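Side-chain contacts in SAP-like pentraxin (Limulus polyphemus, PDB 3FLP), which binds two calcium ions per subunit and probably recognises sugar ligands as an invertebrate lectin built as a doubly stacked heptameric ring: residues A114-N118 with G119-G123; T174-Q177 with V178-A182; R188-N192 with V193-M197. One frame throughout, in Å; residues are numbered along the deposited sequence.

Overall arrangement
From the N terminus, the three contacts come in series, none nested in or crossing another, each joining residues a few positions apart. Interaction 1 closes the two-residue turn of the hairpin between strands 112-117 and 120-125, on one sheet of the pentraxin beta sandwich. Interaction 2 caps the start of helix 175-182 and runs along its first turns. The helix meets Tyr116 and Gly119 of that hairpin; the centres of interactions 1 and 2 are about 9 Å apart. Interaction 3 folds the loop after the helix back on strand 194-195, which pairs with strand 161-169 of the same sheet. Pro189 touches the helix's last turn, and interactions 2 and 3 both reach the second subunit.

Interaction 1: residues A114-N118 with G119-G123; sequences AVYAN and GSPCG
The ring of Tyr116 lies against Pro121 across a tight antiparallel hairpin. Its CE2 comes within 3.5 Å of Pro121 CB, and the two rings meet at a slant. With CG anti to the carbonyl carbon (chi1 -59°), the phenol swings across to the partner strand, where proline offers a rigid apolar surface and, at a non-hydrogen-bonded position, has no need of an N-H. Val115 and Ala117 lie on the other face of the sheet, and Cys122, turned toward the partner strand, meets both: Val115 CG2 touches Cys122 CB at 3.8 Å, while Ala117 CB lies 3.7 Å from Cys122 SG. A small methyl suits the place beside the sulfur, which is tied to Cys90 in a disulfide.

Backbone hydrogen bonds set the register. Ala117 N donates to Ser120 O at 3.0 Å, and Cys122 N reaches Val115 O nearly straight, with 168° at the hydrogen. Ser120 N returns a bond to Ala117 O, closing a type I' turn. Such a turn needs positive phi at both central positions; asparagine tolerates this at 118 and glycine fits at 119, where a CB would be jammed against Asn118 O.

Water adds to the direct bonds. One water donates to Val115 O and accepts from Gly123 N at 3.2 Å, bridging the strands where the direct Val115 N to Gly123 O bond is weak. A second accepts from Gly119 N at 2.8 Å.

The hairpin ends one sheet of the sandwich. Strand 112-117 pairs with strand 100-107, and Asn118 OD1 accepts from His101 N there. The disulfide fastens the hairpin to strand 86-90 of the other sheet, while helix 175-182 packs on the Tyr116 and Pro121 side, Thr175 OG1 bonding Tyr116 OH.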
# COMPACT_ATOMS: atom_id res chain seq x y z
N ALA A 114 36.23 11.30 28.07
CA ALA A 114 35.93 12.07 26.87
C ALA A 114 34.60 12.78 27.07
O ALA A 114 33.67 12.21 27.65
CB ALA A 114 35.85 11.14 25.65
N VAL A 115 34.52 14.03 26.63
CA VAL A 115 33.28 14.78 26.77
C VAL A 115 32.84 15.31 25.41
O VAL A 115 33.66 15.52 24.51
CB VAL A 115 33.42 15.96 27.77
CG1 VAL A 115 33.84 15.43 29.13
CG2 VAL A 115 34.43 16.98 27.25
N TYR A 116 31.54 15.51 25.28
CA TYR A 116 30.96 15.98 24.03
C TYR A 116 29.94 17.09 24.25
O TYR A 116 29.17 17.06 25.22
CB TYR A 116 30.28 14.81 23.32
CG TYR A 116 31.21 13.66 23.00
CD1 TYR A 116 31.63 12.77 24.00
CD2 TYR A 116 31.70 13.48 21.71
CE1 TYR A 116 32.51 11.74 23.70
CE2 TYR A 116 32.57 12.46 21.41
CZ TYR A 116 32.97 11.59 22.41
OH TYR A 116 33.85 10.59 22.08
N ALA A 117 29.93 18.06 23.35
CA ALA A 117 28.99 19.16 23.41
C ALA A 117 28.22 19.16 22.10
O ALA A 117 28.82 19.20 21.02
CB ALA A 117 29.74 20.47 23.60
N ASN A 118 26.90 19.09 22.18
CA ASN A 118 26.04 19.06 21.01
C ASN A 118 26.43 17.97 20.01
O ASN A 118 26.38 18.16 18.79
CB ASN A 118 26.04 20.44 20.32
CG ASN A 118 25.22 21.46 21.08
OD1 ASN A 118 24.41 21.11 21.95
ND2 ASN A 118 25.41 22.74 20.76
N GLY A 119 26.82 16.81 20.55
CA GLY A 119 27.18 15.69 19.71
C GLY A 119 28.57 15.70 19.10
O GLY A 119 28.92 14.80 18.34
N SER A 120 29.38 16.71 19.42
CA SER A 120 30.74 16.78 18.89
C SER A 120 31.78 16.61 19.99
O SER A 120 31.61 17.12 21.09
CB SER A 120 30.98 18.12 18.19
OG SER A 120 30.22 18.22 16.99
N PRO A 121 32.87 15.89 19.70
CA PRO A 121 33.94 15.66 20.68
C PRO A 121 34.68 16.93 21.05
O PRO A 121 35.06 17.72 20.18
CB PRO A 121 34.84 14.64 19.97
CG PRO A 121 34.67 14.99 18.51
CD PRO A 121 33.17 15.24 18.41
N CYS A 122 34.89 17.15 22.35
CA CYS A 122 35.61 18.34 22.81
C CYS A 122 37.06 17.98 23.11
O CYS A 122 37.93 18.84 23.14
CB CYS A 122 34.98 18.92 24.07
SG CYS A 122 33.22 19.37 23.97
N GLY A 123 37.30 16.69 23.34
CA GLY A 123 38.64 16.23 23.65
C GLY A 123 38.62 15.09 24.64
O GLY A 123 37.56 14.68 25.11
O HOH W 1 35.67 13.95 23.02
O HOH W 2 26.65 15.89 23.24

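Interaction 2: residues T174-Q177 with V178-A182; sequences TTHQ and VSTVA
Thr180 lays its CG2 methyl over one face of the His176 ring, 4.2 Å from the centroid and 26° off the normal, a CH-pi contact one helical turn apart. The imidazole leans forward along the helix, toward Thr180, because its CG stands anti to the backbone N (chi1 169°). Thr180 takes the rotamer that turns the methyl to the ring and sends OG1 back to Gln177 O at 2.7 Å. Ser179 does the same with its hydroxyl, donating to His176 O at 2.7 Å. That carbonyl also accepts from Thr180 N, so two donors grip it. Serine and threonine suit these places because a short hydroxyl can fold back on the preceding turn.

At the start of the helix Thr174 is the N-cap. Its OG1 accepts from Gln177 N, while the amide of Gln177 reaches back so that OE1 takes Thr174 N at 3.1 Å, in plane and on a lone pair; together they form a capping box. Glutamine has the length to span it, and its NE2 donates to His213 O of the second subunit.

Leu217 of the second subunit meets Thr180 and Val181. Val178, Val181 and Ala182 face the sheet: Val181 and Ala182 pack on His101, and Val178 on Cys103 and Val105 of strand 100-107 and on Tyr116 of the hairpin.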
# COMPACT_ATOMS: atom_id res chain seq x y z
N THR A 174 31.18 5.36 21.70
CA THR A 174 32.15 5.92 20.77
C THR A 174 31.73 7.33 20.35
O THR A 174 30.60 7.77 20.60
CB THR A 174 32.26 5.09 19.48
OG1 THR A 174 31.01 5.14 18.78
CG2 THR A 174 32.63 3.62 19.79
N THR A 175 32.65 8.04 19.71
CA THR A 175 32.40 9.38 19.23
C THR A 175 31.20 9.38 18.30
O THR A 175 30.32 10.25 18.40
CB THR A 175 33.65 9.92 18.51
OG1 THR A 175 34.66 10.21 19.48
CG2 THR A 175 33.33 11.17 17.71
N HIS A 176 31.14 8.41 17.39
CA HIS A 176 30.03 8.32 16.45
C HIS A 176 28.70 8.08 17.15
O HIS A 176 27.69 8.69 16.81
CB HIS A 176 30.26 7.20 15.43
CG HIS A 176 29.05 6.90 14.60
ND1 HIS A 176 28.50 7.80 13.72
CD2 HIS A 176 28.25 5.80 14.56
CE1 HIS A 176 27.41 7.29 13.18
NE2 HIS A 176 27.23 6.07 13.67
N GLN A 177 28.71 7.19 18.14
CA GLN A 177 27.49 6.89 18.87
C GLN A 177 26.95 8.10 19.65
O GLN A 177 25.74 8.30 19.71
CB GLN A 177 27.73 5.71 19.82
CG GLN A 177 28.03 4.41 19.08
CD GLN A 177 28.24 3.24 20.02
OE1 GLN A 177 28.98 3.34 21.00
NE2 GLN A 177 27.60 2.12 19.73
N VAL A 178 27.84 8.90 20.22
CA VAL A 178 27.39 10.08 20.96
C VAL A 178 26.68 11.05 20.01
O VAL A 178 25.70 11.70 20.40
CB VAL A 178 28.56 10.80 21.65
CG1 VAL A 178 28.07 12.07 22.32
CG2 VAL A 178 29.17 9.89 22.71
N SER A 179 27.14 11.15 18.77
CA SER A 179 26.51 12.05 17.82
C SER A 179 25.09 11.56 17.50
O SER A 179 24.20 12.37 17.26
CB SER A 179 27.33 12.19 16.53
OG SER A 179 27.20 11.05 15.70
N THR A 180 24.88 10.25 17.51
CA THR A 180 23.53 9.73 17.23
C THR A 180 22.63 9.93 18.44
O THR A 180 21.41 9.95 18.31
CB THR A 180 23.53 8.22 16.84
OG1 THR A 180 23.88 7.41 17.97
CG2 THR A 180 24.52 7.96 15.72
N VAL A 181 23.23 10.08 19.62
CA VAL A 181 22.46 10.31 20.84
C VAL A 181 21.99 11.77 20.88
O VAL A 181 20.83 12.05 21.20
CB VAL A 181 23.32 10.03 22.11
CG1 VAL A 181 22.56 10.46 23.36
CG2 VAL A 181 23.67 8.55 22.20
N ALA A 182 22.88 12.70 20.55
CA ALA A 182 22.56 14.13 20.59
C ALA A 182 21.54 14.62 19.56
O ALA A 182 20.74 15.50 19.86
CB ALA A 182 23.85 14.96 20.48

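Interaction 3: residues R188-N192 with V193-M197; sequences RPRGN and VISWM
Arg190 overlaps the hydroxyl of Ser195 with the aliphatic root of its side chain: CB lies 3.3 Å from Ser195 OG, and CG and CD follow at 3.7 and 3.8 Å. The chain folds back here into short strand 194-195, whose start holds a classic beta bulge: Val193 and Ile194 both face Val168 on strand 161-169, in one sheet of the pentraxin sandwich.

Arginine suits its place because its methylenes, extended from CG to NE, run past the serine while the guanidinium leads away; the side chain also packs on Ala1 of the third subunit. Serine is small enough to lie alongside these methylenes. Its OG, anti to the backbone N (chi1 177°), meets the arginine root and is hydrogen-bonded to Glu198, and Ser195 CB sits 3.6 Å from Gly191 O.

Gly191 lets the two arms approach. A CB there would point toward the second arm and collide with Ile194 O, so the bare CA makes a CA-H...O contact with Ile194 O at 3.5 Å, and Gly191 N is bound by Gln167 OE1. At the bend, Asn192 turns its amide forward, toward Val193 N, by holding CG between the backbone N and the carbonyl carbon (chi1 71°). The amide is anchored by ND2 donating to Asp170 OD1, and the side chain also packs on His213 of the second subunit. Val193 is buried against Leu28, and Ile194, whose CB bond points away from the loop, packs on Phe24 and Val168, fitting two branched apolar residues to the interior. Beside the anchored amide, Val193 CG2 rests 3.6 Å from Asn192 OD1.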
# COMPACT_ATOMS: atom_id res chain seq x y z
N ARG A 188 17.05 9.01 19.11
CA ARG A 188 16.86 9.35 20.52
C ARG A 188 16.92 8.09 21.40
O ARG A 188 15.91 7.65 21.96
CB ARG A 188 15.54 10.08 20.68
CG ARG A 188 15.51 11.42 19.92
CD ARG A 188 16.39 12.46 20.60
NE ARG A 188 15.80 12.91 21.86
CZ ARG A 188 14.82 13.81 21.94
NH1 ARG A 188 14.33 14.35 20.83
NH2 ARG A 188 14.33 14.17 23.13
N PRO A 189 18.12 7.49 21.51
CA PRO A 189 18.43 6.28 22.28
C PRO A 189 18.11 6.38 23.77
O PRO A 189 18.06 7.48 24.32
CB PRO A 189 19.94 6.10 22.06
CG PRO A 189 20.17 6.73 20.74
CD PRO A 189 19.32 7.97 20.81
N ARG A 190 17.91 5.23 24.40
CA ARG A 190 17.62 5.16 25.83
C ARG A 190 18.73 4.36 26.52
O ARG A 190 19.06 3.26 26.09
CB ARG A 190 16.28 4.45 26.06
CG ARG A 190 15.10 5.06 25.32
CD ARG A 190 13.88 4.17 25.48
NE ARG A 190 12.71 4.70 24.79
CZ ARG A 190 12.59 4.78 23.47
NH1 ARG A 190 13.58 4.37 22.67
NH2 ARG A 190 11.48 5.27 22.94
N GLY A 191 19.30 4.93 27.57
CA GLY A 191 20.36 4.24 28.29
C GLY A 191 19.88 2.94 28.92
O GLY A 191 18.70 2.83 29.25
N ASN A 192 20.78 1.98 29.08
CA ASN A 192 20.42 0.69 29.68
C ASN A 192 20.51 0.72 31.21
O ASN A 192 19.95 -0.13 31.88
CB ASN A 192 21.32 -0.44 29.12
CG ASN A 192 22.75 -0.36 29.63
OD1 ASN A 192 23.40 0.69 29.57
ND2 ASN A 192 23.26 -1.49 30.10
N VAL A 193 21.23 1.70 31.76
CA VAL A 193 21.36 1.83 33.21
C VAL A 193 20.24 2.76 33.68
O VAL A 193 19.46 2.41 34.57
CB VAL A 193 22.74 2.43 33.58
CG1 VAL A 193 22.84 2.63 35.08
CG2 VAL A 193 23.84 1.51 33.09
N ILE A 194 20.15 3.94 33.07
CA ILE A 194 19.10 4.90 33.39
C ILE A 194 18.50 5.40 32.08
O ILE A 194 19.21 5.86 31.20
CB ILE A 194 19.63 6.14 34.17
CG1 ILE A 194 19.98 5.75 35.61
CG2 ILE A 194 18.56 7.24 34.18
CD1 ILE A 194 20.49 6.93 36.43
N SER A 195 17.18 5.27 31.96
CA SER A 195 16.47 5.75 30.79
C SER A 195 15.50 6.81 31.32
O SER A 195 14.66 6.51 32.17
CB SER A 195 15.69 4.61 30.12
OG SER A 195 14.94 5.11 29.02
N TRP A 196 15.64 8.04 30.83
CA TRP A 196 14.82 9.15 31.28
C TRP A 196 13.33 8.83 31.38
O TRP A 196 12.71 8.40 30.41
CB TRP A 196 15.02 10.35 30.36
CG TRP A 196 14.44 11.64 30.89
CD1 TRP A 196 13.64 12.52 30.22
CD2 TRP A 196 14.68 12.22 32.18
NE1 TRP A 196 13.39 13.62 31.00
CE2 TRP A 196 14.01 13.47 32.20
CE3 TRP A 196 15.40 11.81 33.31
CZ2 TRP A 196 14.05 14.31 33.32
CZ3 TRP A 196 15.44 12.65 34.41
CH2 TRP A 196 14.76 13.89 34.41
N MET A 197 12.77 9.06 32.56
CA MET A 197 11.36 8.84 32.83
C MET A 197 10.93 7.36 32.82
O MET A 197 9.73 7.06 32.88
CB MET A 197 10.50 9.65 31.85
CG MET A 197 10.76 11.16 31.89
SD MET A 197 10.63 11.90 33.55
CE MET A 197 8.81 11.86 33.83